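Local coordinates for protein glutathione S-transferase (Xanthomonas axonopodis pv. citri, PDB 6NV6) that binds glutathione and, as a theta class glutathione S-transferase, probably catalyses its conjugation to electrophilic compounds, at residues 150-154 and 188-192; 81-85 and 158-163; 108-112 and 132-136. All coordinates share one frame. Residue numbers count along the deposited sequence, not the author numbering.

Interaction 1 (150-154 and 188-192)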
ATOM      1  N   GLN A 150      13.017   7.117 -11.577  1.00 50.61           N
ATOM      2  CA  GLN A 150      11.759   7.120 -12.306  1.00 47.55           C
ATOM      3  C   GLN A 150      10.679   7.694 -11.390  1.00 40.93           C
ATOM      4  O   GLN A 150      10.803   7.620 -10.169  1.00 41.66           O
ATOM      5  CB  GLN A 150      11.355   5.714 -12.766  1.00 50.34           C
ATOM      6  CG  GLN A 150      12.439   4.991 -13.549  1.00 57.41           C
ATOM      7  CD  GLN A 150      12.396   5.331 -15.035  1.00 72.04           C
ATOM      8  OE1 GLN A 150      11.403   5.874 -15.528  1.00 69.09           O
ATOM      9  NE2 GLN A 150      13.475   5.008 -15.757  1.00 76.77           N
ATOM     10  N   PRO A 151       9.617   8.256 -11.965  1.00 43.01           N
ATOM     11  CA  PRO A 151       8.602   8.891 -11.111  1.00 38.61           C
ATOM     12  C   PRO A 151       7.682   7.903 -10.401  1.00 39.85           C
ATOM     13  O   PRO A 151       6.973   8.312  -9.467  1.00 32.46           O
ATOM     14  CB  PRO A 151       7.827   9.779 -12.097  1.00 32.92           C
ATOM     15  CG  PRO A 151       7.993   9.140 -13.420  1.00 33.09           C
ATOM     16  CD  PRO A 151       9.250   8.307 -13.392  1.00 42.91           C
ATOM     17  N   TYR A 152       7.679   6.628 -10.802  1.00 32.40           N
ATOM     18  CA  TYR A 152       6.857   5.618 -10.154  1.00 31.33           C
ATOM     19  C   TYR A 152       7.653   4.343  -9.932  1.00 37.17           C
ATOM     20  O   TYR A 152       8.588   4.019 -10.675  1.00 37.14           O
ATOM     21  CB  TYR A 152       5.596   5.307 -10.960  1.00 31.24           C
ATOM     22  CG  TYR A 152       4.673   6.498 -11.032  1.00 38.54           C
ATOM     23  CD1 TYR A 152       3.792   6.774  -9.997  1.00 31.75           C
ATOM     24  CD2 TYR A 152       4.704   7.367 -12.128  1.00 34.59           C
ATOM     25  CE1 TYR A 152       2.959   7.867 -10.049  1.00 37.62           C
ATOM     26  CE2 TYR A 152       3.874   8.461 -12.190  1.00 29.12           C
ATOM     27  CZ  TYR A 152       3.001   8.711 -11.144  1.00 37.79           C
ATOM     28  OH  TYR A 152       2.159   9.804 -11.173  1.00 36.78           O
ATOM     29  N   LEU A 153       7.285   3.643  -8.860  1.00 34.36           N
ATOM     30  CA  LEU A 153       7.843   2.327  -8.601  1.00 32.52           C
ATOM     31  C   LEU A 153       7.662   1.406  -9.793  1.00 28.73           C
ATOM     32  O   LEU A 153       8.491   0.519 -10.019  1.00 28.62           O
ATOM     33  CB  LEU A 153       7.179   1.720  -7.373  1.00 26.71           C
ATOM     34  CG  LEU A 153       7.473   2.458  -6.080  1.00 31.05           C
ATOM     35  CD1 LEU A 153       6.822   1.690  -4.940  1.00 28.22           C
ATOM     36  CD2 LEU A 153       8.989   2.604  -5.878  1.00 26.71           C
ATOM     37  N   SER A 154       6.587   1.599 -10.562  1.00 27.21           N
ATOM     38  CA  SER A 154       6.339   0.818 -11.766  1.00 35.01           C
ATOM     39  C   SER A 154       7.128   1.330 -12.963  1.00 39.51           C
ATOM     40  O   SER A 154       7.092   0.693 -14.027  1.00 34.49           O
ATOM     41  CB  SER A 154       4.845   0.812 -12.110  1.00 26.00           C
ATOM     42  OG  SER A 154       4.089   0.217 -11.076  1.00 33.38           O
ATOM     43  N   TRP A 188       6.425  11.593  -4.948  1.00 29.54           N
ATOM     44  CA  TRP A 188       5.631  10.462  -5.409  1.00 28.78           C
ATOM     45  C   TRP A 188       4.324  10.370  -4.633  1.00 31.23           C
ATOM     46  O   TRP A 188       3.252  10.187  -5.221  1.00 24.88           O
ATOM     47  CB  TRP A 188       6.466   9.191  -5.266  1.00 26.93           C
ATOM     48  CG  TRP A 188       5.773   7.843  -5.369  1.00 29.61           C
ATOM     49  CD1 TRP A 188       5.279   7.254  -6.506  1.00 29.71           C
ATOM     50  CD2 TRP A 188       5.600   6.880  -4.316  1.00 25.31           C
ATOM     51  NE1 TRP A 188       4.787   6.007  -6.219  1.00 25.48           N
ATOM     52  CE2 TRP A 188       4.975   5.746  -4.886  1.00 28.89           C
ATOM     53  CE3 TRP A 188       5.907   6.865  -2.950  1.00 26.12           C
ATOM     54  CZ2 TRP A 188       4.638   4.608  -4.130  1.00 24.23           C
ATOM     55  CZ3 TRP A 188       5.577   5.728  -2.200  1.00 31.44           C
ATOM     56  CH2 TRP A 188       4.945   4.618  -2.796  1.00 23.33           C
ATOM     57  N   TYR A 189       4.396  10.525  -3.311  1.00 27.43           N
ATOM     58  CA  TYR A 189       3.188  10.546  -2.504  1.00 28.27           C
ATOM     59  C   TYR A 189       2.290  11.711  -2.890  1.00 36.27           C
ATOM     60  O   TYR A 189       1.060  11.581  -2.869  1.00 35.25           O
ATOM     61  CB  TYR A 189       3.560  10.619  -1.027  1.00 32.95           C
ATOM     62  CG  TYR A 189       2.376  10.746  -0.096  1.00 31.64           C
ATOM     63  CD1 TYR A 189       1.298   9.877  -0.198  1.00 31.64           C
ATOM     64  CD2 TYR A 189       2.343  11.726   0.883  1.00 28.07           C
ATOM     65  CE1 TYR A 189       0.223   9.985   0.643  1.00 35.09           C
ATOM     66  CE2 TYR A 189       1.268  11.844   1.730  1.00 32.02           C
ATOM     67  CZ  TYR A 189       0.214  10.974   1.607  1.00 32.82           C
ATOM     68  OH  TYR A 189      -0.861  11.102   2.447  1.00 31.83           O
ATOM     69  N   ALA A 190       2.884  12.855  -3.247  1.00 38.52           N
ATOM     70  CA  ALA A 190       2.087  13.991  -3.699  1.00 33.31           C
ATOM     71  C   ALA A 190       1.347  13.672  -4.991  1.00 31.69           C
ATOM     72  O   ALA A 190       0.219  14.130  -5.186  1.00 34.44           O
ATOM     73  CB  ALA A 190       2.975  15.223  -3.877  1.00 27.05           C
ATOM     74  N   ARG A 191       1.948  12.875  -5.872  1.00 26.56           N
ATOM     75  CA  ARG A 191       1.283  12.543  -7.124  1.00 27.77           C
ATOM     76  C   ARG A 191       0.257  11.439  -6.928  1.00 33.48           C
ATOM     77  O   ARG A 191      -0.742  11.375  -7.661  1.00 33.62           O
ATOM     78  CB  ARG A 191       2.312  12.126  -8.170  1.00 29.45           C
ATOM     79  CG  ARG A 191       3.207  13.262  -8.625  1.00 35.33           C
ATOM     80  CD  ARG A 191       4.114  12.819  -9.774  1.00 37.25           C
ATOM     81  NE  ARG A 191       5.030  11.739  -9.389  1.00 40.22           N
ATOM     82  CZ  ARG A 191       6.246  11.914  -8.866  1.00 41.26           C
ATOM     83  NH1 ARG A 191       6.943  10.868  -8.436  1.00 43.29           N
ATOM     84  NH2 ARG A 191       6.746  13.133  -8.700  1.00 41.77           N
ATOM     85  N   LEU A 192       0.490  10.558  -5.957  1.00 30.71           N
ATOM     86  CA  LEU A 192      -0.534   9.587  -5.601  1.00 36.09           C
ATOM     87  C   LEU A 192      -1.779  10.293  -5.086  1.00 35.33           C
ATOM     88  O   LEU A 192      -2.904   9.934  -5.450  1.00 32.20           O
ATOM     89  CB  LEU A 192       0.000   8.610  -4.549  1.00 29.26           C
ATOM     90  CG  LEU A 192       1.102   7.648  -5.015  1.00 34.35           C
ATOM     91  CD1 LEU A 192       1.613   6.804  -3.860  1.00 27.80           C
ATOM     92  CD2 LEU A 192       0.633   6.772  -6.161  1.00 31.11           C
TER
HETATM   93  O   HOH W   1      -0.447   9.433  -9.991  1.00 29.59           O
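A loop can be fixed to a helix through a single turn of that helix, as residues 150-154 illustrate on helix 183-193. Pro-151 makes the direct polar contact: its carbonyl O accepts a hydrogen bond from Arg-191 NH1 at 2.8 Å. Pro-151 CB lies over one face of the guanidinium, 3.9 Å from Arg-191 NH1. Tyr-152 follows, reaching both helix residues that face the loop, Trp-188 and Arg-191, three positions apart. Tyr-152 CD1 comes to 3.8 Å from Trp-188 CD1 at the indole edge, the two rings meeting obliquely with planes at 71°. Tyr-152 OH packs 3.8 Å from Arg-191 CB and shares a water with the backbone: 2.9 Å from OH to the water, which donates to Arg-191 O at 3.0 Å. Both segments belong to the all-helical C-terminal domain of the glutathione transferase fold, and the loop runs between helices 126-146 and 163-174. Leu-153 points its CA-to-CB bond at the helix, and its CD1 packs 3.7 Å from Trp-188 CZ2, while Leu-165 touches it from helix 163-174. The carboxylate of Asp-162 accepts hydrogen bonds from both Trp-188 NE1 and Leu-153 N, joining indole and loop backbone.

Interaction 2 (81-85 and 158-163)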
ATOM      1  N   PRO A  81      -6.346  -3.173 -17.225  1.00 54.21           N
ATOM      2  CA  PRO A  81      -5.109  -3.511 -17.945  1.00 52.29           C
ATOM      3  C   PRO A  81      -4.177  -2.330 -18.105  1.00 47.73           C
ATOM      4  O   PRO A  81      -3.002  -2.532 -18.445  1.00 47.54           O
ATOM      5  CB  PRO A  81      -5.614  -4.007 -19.308  1.00 54.07           C
ATOM      6  CG  PRO A  81      -7.152  -4.058 -19.181  1.00 54.08           C
ATOM      7  CD  PRO A  81      -7.499  -3.064 -18.135  1.00 49.92           C
ATOM      8  N   ALA A  82      -4.669  -1.108 -17.886  1.00 46.78           N
ATOM      9  CA  ALA A  82      -3.781   0.047 -17.812  1.00 43.52           C
ATOM     10  C   ALA A  82      -2.787  -0.093 -16.670  1.00 52.81           C
ATOM     11  O   ALA A  82      -1.715   0.530 -16.701  1.00 55.85           O
ATOM     12  CB  ALA A  82      -4.599   1.328 -17.647  1.00 42.96           C
ATOM     13  N   LEU A  83      -3.121  -0.905 -15.660  1.00 43.92           N
ATOM     14  CA  LEU A  83      -2.310  -1.054 -14.463  1.00 40.23           C
ATOM     15  C   LEU A  83      -1.399  -2.267 -14.490  1.00 42.75           C
ATOM     16  O   LEU A  83      -0.555  -2.407 -13.594  1.00 41.51           O
ATOM     17  CB  LEU A  83      -3.206  -1.144 -13.232  1.00 39.61           C
ATOM     18  CG  LEU A  83      -3.843   0.189 -12.869  1.00 47.85           C
ATOM     19  CD1 LEU A  83      -4.233   0.200 -11.407  1.00 43.20           C
ATOM     20  CD2 LEU A  83      -2.895   1.342 -13.208  1.00 38.88           C
ATOM     21  N   TYR A  84      -1.555  -3.147 -15.478  1.00 46.57           N
ATOM     22  CA  TYR A  84      -0.793  -4.387 -15.570  1.00 44.30           C
ATOM     23  C   TYR A  84       0.070  -4.324 -16.820  1.00 39.79           C
ATOM     24  O   TYR A  84      -0.414  -4.622 -17.920  1.00 49.96           O
ATOM     25  CB  TYR A  84      -1.742  -5.591 -15.604  1.00 43.25           C
ATOM     26  CG  TYR A  84      -1.093  -6.952 -15.748  1.00 49.78           C
ATOM     27  CD1 TYR A  84      -0.729  -7.440 -16.996  1.00 50.15           C
ATOM     28  CD2 TYR A  84      -0.851  -7.755 -14.637  1.00 48.24           C
ATOM     29  CE1 TYR A  84      -0.134  -8.678 -17.138  1.00 53.23           C
ATOM     30  CE2 TYR A  84      -0.264  -9.010 -14.766  1.00 45.91           C
ATOM     31  CZ  TYR A  84       0.092  -9.462 -16.024  1.00 54.88           C
ATOM     32  OH  TYR A  84       0.678 -10.696 -16.195  1.00 55.17           O
ATOM     33  N   PRO A  85       1.334  -3.902 -16.715  1.00 44.42           N
ATOM     34  CA  PRO A  85       2.213  -3.880 -17.894  1.00 50.20           C
ATOM     35  C   PRO A  85       2.322  -5.257 -18.534  1.00 49.70           C
ATOM     36  O   PRO A  85       2.570  -6.261 -17.857  1.00 44.66           O
ATOM     37  CB  PRO A  85       3.558  -3.404 -17.331  1.00 39.45           C
ATOM     38  CG  PRO A  85       3.237  -2.733 -16.050  1.00 38.08           C
ATOM     39  CD  PRO A  85       2.025  -3.435 -15.503  1.00 38.81           C
ATOM     40  N   PHE A 158       2.561   5.219 -13.620  1.00 32.76           N
ATOM     41  CA  PHE A 158       1.949   4.508 -12.506  1.00 31.22           C
ATOM     42  C   PHE A 158       1.358   3.171 -12.967  1.00 29.19           C
ATOM     43  O   PHE A 158       0.840   3.044 -14.079  1.00 32.20           O
ATOM     44  CB  PHE A 158       0.877   5.416 -11.889  1.00 28.93           C
ATOM     45  CG  PHE A 158      -0.072   4.724 -10.954  1.00 25.22           C
ATOM     46  CD1 PHE A 158      -1.208   4.110 -11.433  1.00 22.42           C
ATOM     47  CD2 PHE A 158       0.141   4.751  -9.581  1.00 27.99           C
ATOM     48  CE1 PHE A 158      -2.103   3.494 -10.567  1.00 31.05           C
ATOM     49  CE2 PHE A 158      -0.753   4.133  -8.708  1.00 30.32           C
ATOM     50  CZ  PHE A 158      -1.879   3.506  -9.204  1.00 24.63           C
ATOM     51  N   ALA A 159       1.440   2.166 -12.103  1.00 27.58           N
ATOM     52  CA  ALA A 159       0.835   0.857 -12.367  1.00 30.93           C
ATOM     53  C   ALA A 159       0.737   0.105 -11.036  1.00 31.12           C
ATOM     54  O   ALA A 159       1.012   0.667  -9.969  1.00 32.39           O
ATOM     55  CB  ALA A 159       1.629   0.083 -13.419  1.00 24.99           C
ATOM     56  N   MET A 160       0.344  -1.170 -11.105  1.00 30.92           N
ATOM     57  CA  MET A 160       0.092  -1.966  -9.904  1.00 29.77           C
ATOM     58  C   MET A 160       1.276  -1.973  -8.950  1.00 36.02           C
ATOM     59  O   MET A 160       1.090  -2.105  -7.730  1.00 30.11           O
ATOM     60  CB  MET A 160      -0.244  -3.395 -10.317  1.00 29.42           C
ATOM     61  CG  MET A 160       0.826  -4.005 -11.234  1.00 44.23           C
ATOM     62  SD  MET A 160       0.622  -5.772 -11.500  1.00 43.46           S
ATOM     63  CE  MET A 160      -1.149  -5.810 -11.468  1.00 41.22           C
ATOM     64  N   GLY A 161       2.493  -1.852  -9.488  1.00 32.17           N
ATOM     65  CA  GLY A 161       3.682  -1.922  -8.664  1.00 28.31           C
ATOM     66  C   GLY A 161       3.759  -0.833  -7.615  1.00 29.62           C
ATOM     67  O   GLY A 161       4.388  -1.019  -6.571  1.00 27.60           O
ATOM     68  N   ASP A 162       3.119   0.308  -7.860  1.00 28.18           N
ATOM     69  CA  ASP A 162       3.124   1.384  -6.876  1.00 25.96           C
ATOM     70  C   ASP A 162       2.125   1.168  -5.745  1.00 27.69           C
ATOM     71  O   ASP A 162       2.197   1.867  -4.723  1.00 25.40           O
ATOM     72  CB  ASP A 162       2.814   2.718  -7.555  1.00 30.92           C
ATOM     73  CG  ASP A 162       3.914   3.173  -8.480  1.00 30.75           C
ATOM     74  OD1 ASP A 162       3.967   2.689  -9.637  1.00 30.30           O
ATOM     75  OD2 ASP A 162       4.711   4.028  -8.039  1.00 29.25           O
ATOM     76  N   ILE A 163       1.205   0.225  -5.894  1.00 24.07           N
ATOM     77  CA  ILE A 163       0.039   0.155  -5.026  1.00 21.59           C
ATOM     78  C   ILE A 163       0.378  -0.386  -3.637  1.00 25.98           C
ATOM     79  O   ILE A 163      -0.050   0.220  -2.647  1.00 24.35           O
ATOM     80  CB  ILE A 163      -1.064  -0.655  -5.714  1.00 24.86           C
ATOM     81  CG1 ILE A 163      -1.679   0.177  -6.835  1.00 23.84           C
ATOM     82  CG2 ILE A 163      -2.136  -1.096  -4.719  1.00 34.37           C
ATOM     83  CD1 ILE A 163      -2.704  -0.572  -7.655  1.00 28.07           C
TER
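Two backbones from distant parts of the chain come remarkably close here, with Leu-83 CA only 4.2 Å from Ala-159 CA. In the glutathione transferase fold such a meeting joins the connection leaving the thioredoxin-like domain (81-85) to the turn that starts helix 163-174 of the helical domain. One main-chain hydrogen bond spans the gap, from Met-160 N to Leu-83 O at 2.9 Å and nearly straight at 164°; the same carbonyl O lies 3.3 Å from Ala-159 CB. Leu-83 fills the space between two apolar groups five residues apart: its CD2 is 3.5 Å from Phe-158 CE1 and its CD1 is 4.1 Å from Ile-163 CD1. Phe-158 and Ile-163 also approach each other, in the manner of the hydrophobic staple known at this helix in the family. Helices 13-25 and 68-79 also border the site, through Glu-24 and Ala-76 against Leu-83. Met-160 and Tyr-84 form an oblique Met-aromatic contact, SD 5.1 Å from the ring centroid, and Met-160 CE meets the ring edge 3.7 Å from Tyr-84 CD2.

Interaction 3 (108-112 and 132-136)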
ATOM      1  N   VAL A 108       8.593  -4.219   9.900  1.00 34.70           N
ATOM      2  CA  VAL A 108       9.128  -3.183  10.779  1.00 34.90           C
ATOM      3  C   VAL A 108       8.169  -2.005  10.853  1.00 39.65           C
ATOM      4  O   VAL A 108       7.976  -1.410  11.919  1.00 45.63           O
ATOM      5  CB  VAL A 108      10.547  -2.755  10.338  1.00 43.66           C
ATOM      6  CG1 VAL A 108      10.524  -2.052   9.002  1.00 40.35           C
ATOM      7  CG2 VAL A 108      11.199  -1.861  11.398  1.00 45.54           C
ATOM      8  N   PHE A 109       7.515  -1.670   9.740  1.00 41.04           N
ATOM      9  CA  PHE A 109       6.635  -0.513   9.774  1.00 34.31           C
ATOM     10  C   PHE A 109       5.380  -0.798  10.579  1.00 40.72           C
ATOM     11  O   PHE A 109       4.926   0.063  11.342  1.00 48.99           O
ATOM     12  CB  PHE A 109       6.250  -0.060   8.377  1.00 33.27           C
ATOM     13  CG  PHE A 109       5.292   1.087   8.397  1.00 36.00           C
ATOM     14  CD1 PHE A 109       5.737   2.369   8.663  1.00 40.10           C
ATOM     15  CD2 PHE A 109       3.942   0.883   8.223  1.00 35.58           C
ATOM     16  CE1 PHE A 109       4.852   3.434   8.713  1.00 37.30           C
ATOM     17  CE2 PHE A 109       3.058   1.949   8.276  1.00 41.36           C
ATOM     18  CZ  PHE A 109       3.520   3.225   8.519  1.00 31.46           C
ATOM     19  N   ARG A 110       4.789  -1.984  10.412  1.00 36.21           N
ATOM     20  CA  ARG A 110       3.632  -2.314  11.234  1.00 50.27           C
ATOM     21  C   ARG A 110       3.997  -2.249  12.709  1.00 52.53           C
ATOM     22  O   ARG A 110       3.163  -1.871  13.545  1.00 47.99           O
ATOM     23  CB  ARG A 110       3.084  -3.694  10.866  1.00 47.06           C
ATOM     24  N   ASP A 111       5.252  -2.563  13.036  1.00 41.72           N
ATOM     25  CA  ASP A 111       5.722  -2.452  14.413  1.00 43.82           C
ATOM     26  C   ASP A 111       5.808  -0.995  14.840  1.00 48.20           C
ATOM     27  O   ASP A 111       5.299  -0.618  15.904  1.00 51.11           O
ATOM     28  CB  ASP A 111       7.078  -3.140  14.551  1.00 51.32           C
ATOM     29  CG  ASP A 111       7.238  -3.845  15.873  1.00 60.95           C
ATOM     30  OD1 ASP A 111       6.351  -4.657  16.218  1.00 57.84           O
ATOM     31  OD2 ASP A 111       8.261  -3.593  16.555  1.00 70.11           O
ATOM     32  N   LEU A 112       6.455  -0.158  14.019  1.00 49.96           N
ATOM     33  CA  LEU A 112       6.477   1.275  14.283  1.00 43.32           C
ATOM     34  C   LEU A 112       5.065   1.803  14.456  1.00 37.02           C
ATOM     35  O   LEU A 112       4.755   2.489  15.433  1.00 39.94           O
ATOM     36  CB  LEU A 112       7.178   2.025  13.147  1.00 41.08           C
ATOM     37  CG  LEU A 112       7.145   3.548  13.334  1.00 46.81           C
ATOM     38  CD1 LEU A 112       8.003   3.965  14.517  1.00 42.78           C
ATOM     39  CD2 LEU A 112       7.578   4.264  12.078  1.00 36.91           C
ATOM     40  N   ALA A 132      12.464   0.789  15.118  1.00 54.94           N
ATOM     41  CA  ALA A 132      11.561   0.672  13.981  1.00 49.87           C
ATOM     42  C   ALA A 132      11.570   1.950  13.151  1.00 51.54           C
ATOM     43  O   ALA A 132      11.752   1.905  11.926  1.00 48.23           O
ATOM     44  CB  ALA A 132      10.148   0.342  14.462  1.00 44.88           C
ATOM     45  N   LEU A 133      11.395   3.103  13.809  1.00 44.97           N
ATOM     46  CA  LEU A 133      11.376   4.368  13.083  1.00 44.94           C
ATOM     47  C   LEU A 133      12.664   4.577  12.305  1.00 45.33           C
ATOM     48  O   LEU A 133      12.637   5.031  11.154  1.00 51.90           O
ATOM     49  CB  LEU A 133      11.155   5.536  14.041  1.00 42.87           C
ATOM     50  CG  LEU A 133      11.216   6.900  13.343  1.00 44.56           C
ATOM     51  CD1 LEU A 133      10.143   6.981  12.283  1.00 44.62           C
ATOM     52  CD2 LEU A 133      11.076   8.065  14.307  1.00 35.55           C
ATOM     53  N   THR A 134      13.802   4.244  12.910  1.00 42.27           N
ATOM     54  CA  THR A 134      15.070   4.477  12.234  1.00 51.68           C
ATOM     55  C   THR A 134      15.244   3.526  11.057  1.00 46.18           C
ATOM     56  O   THR A 134      15.764   3.917  10.006  1.00 54.84           O
ATOM     57  CB  THR A 134      16.223   4.334  13.232  1.00 53.05           C
ATOM     58  OG1 THR A 134      16.188   5.424  14.166  1.00 49.13           O
ATOM     59  CG2 THR A 134      17.569   4.317  12.506  1.00 47.10           C
ATOM     60  N   GLN A 135      14.808   2.278  11.203  1.00 47.48           N
ATOM     61  CA  GLN A 135      14.987   1.321  10.118  1.00 49.86           C
ATOM     62  C   GLN A 135      13.944   1.508   9.023  1.00 48.95           C
ATOM     63  O   GLN A 135      14.261   1.408   7.831  1.00 45.36           O
ATOM     64  CB  GLN A 135      14.945  -0.105  10.652  1.00 52.31           C
ATOM     65  CG  GLN A 135      15.495  -1.088   9.656  1.00 56.35           C
ATOM     66  CD  GLN A 135      15.169  -2.505  10.014  1.00 73.22           C
ATOM     67  OE1 GLN A 135      15.036  -3.359   9.135  1.00 77.14           O
ATOM     68  NE2 GLN A 135      15.033  -2.776  11.312  1.00 78.71           N
ATOM     69  N   SER A 136      12.690   1.743   9.415  1.00 39.84           N
ATOM     70  CA  SER A 136      11.682   2.189   8.461  1.00 42.30           C
ATOM     71  C   SER A 136      12.259   3.259   7.545  1.00 50.07           C
ATOM     72  O   SER A 136      12.210   3.146   6.309  1.00 40.20           O
ATOM     73  CB  SER A 136      10.463   2.727   9.213  1.00 35.66           C
ATOM     74  OG  SER A 136       9.706   1.669   9.786  1.00 37.63           O
TER
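Small residues let helices come close, and larger ones then fill the hollows beside them. Helices 88-118 and 126-146 follow this rule where 108-112 meets 132-136: the axes of these short segments run roughly antiparallel, at 140°, and approach to 8.8 Å. Two knobs project from the first helix, one turn apart. Val-108 enters a hollow bounded by Ala-132, Gln-135, Ser-136 and Leu-139; its CG2 lies 3.6 Å from Ala-132 CA and 3.9 Å from Gln-135 NE2. Leu-112 fills the next hollow, among Ile-129, Ala-132, Leu-133 and Ser-136, with its CB 3.7 Å from Ala-132 CB and its CD1 3.6 Å from Leu-133 CB. Each set is spaced i, i+3, i+4, i+7, the signature of knobs-into-holes packing. Ala-132, shared by both hollows, is the low point of the surface, and Leu-112 CA comes within 5.1 Å of Ala-132 CA. Ser-136 is equally compact: its OG turns back to donate to Ala-132 O at 3.0 Å, yet still touches Phe-109 CA at 3.8 Å. Phe-109 lies at the margin of this contact and reaches into helix 163-174 against Phe-168, Ala-171 and Trp-172, and Trp-172 also touches Ser-136, so the third helix packs beside the antiparallel pair.

Read from the N terminus, the chain completes the thioredoxin-like domain and enters 81-85, the first half of interaction 2. Before that contact closes, interaction 3 forms entirely inside its loop, pairing helices 88-118 and 126-146 about 26 Å away between centres, on the opposite side of the chain's centre. Interaction 1 opens at 150-154, then 158-163 closes interaction 2, and 188-192 closes interaction 1, so these two cross. They also touch, through Asp-162, whereas interaction 3 stays about 11 Å from either at nearest atoms. Interaction 2 thus ties the domains together, while interactions 1 and 3 bind parts of the helical domain to each other.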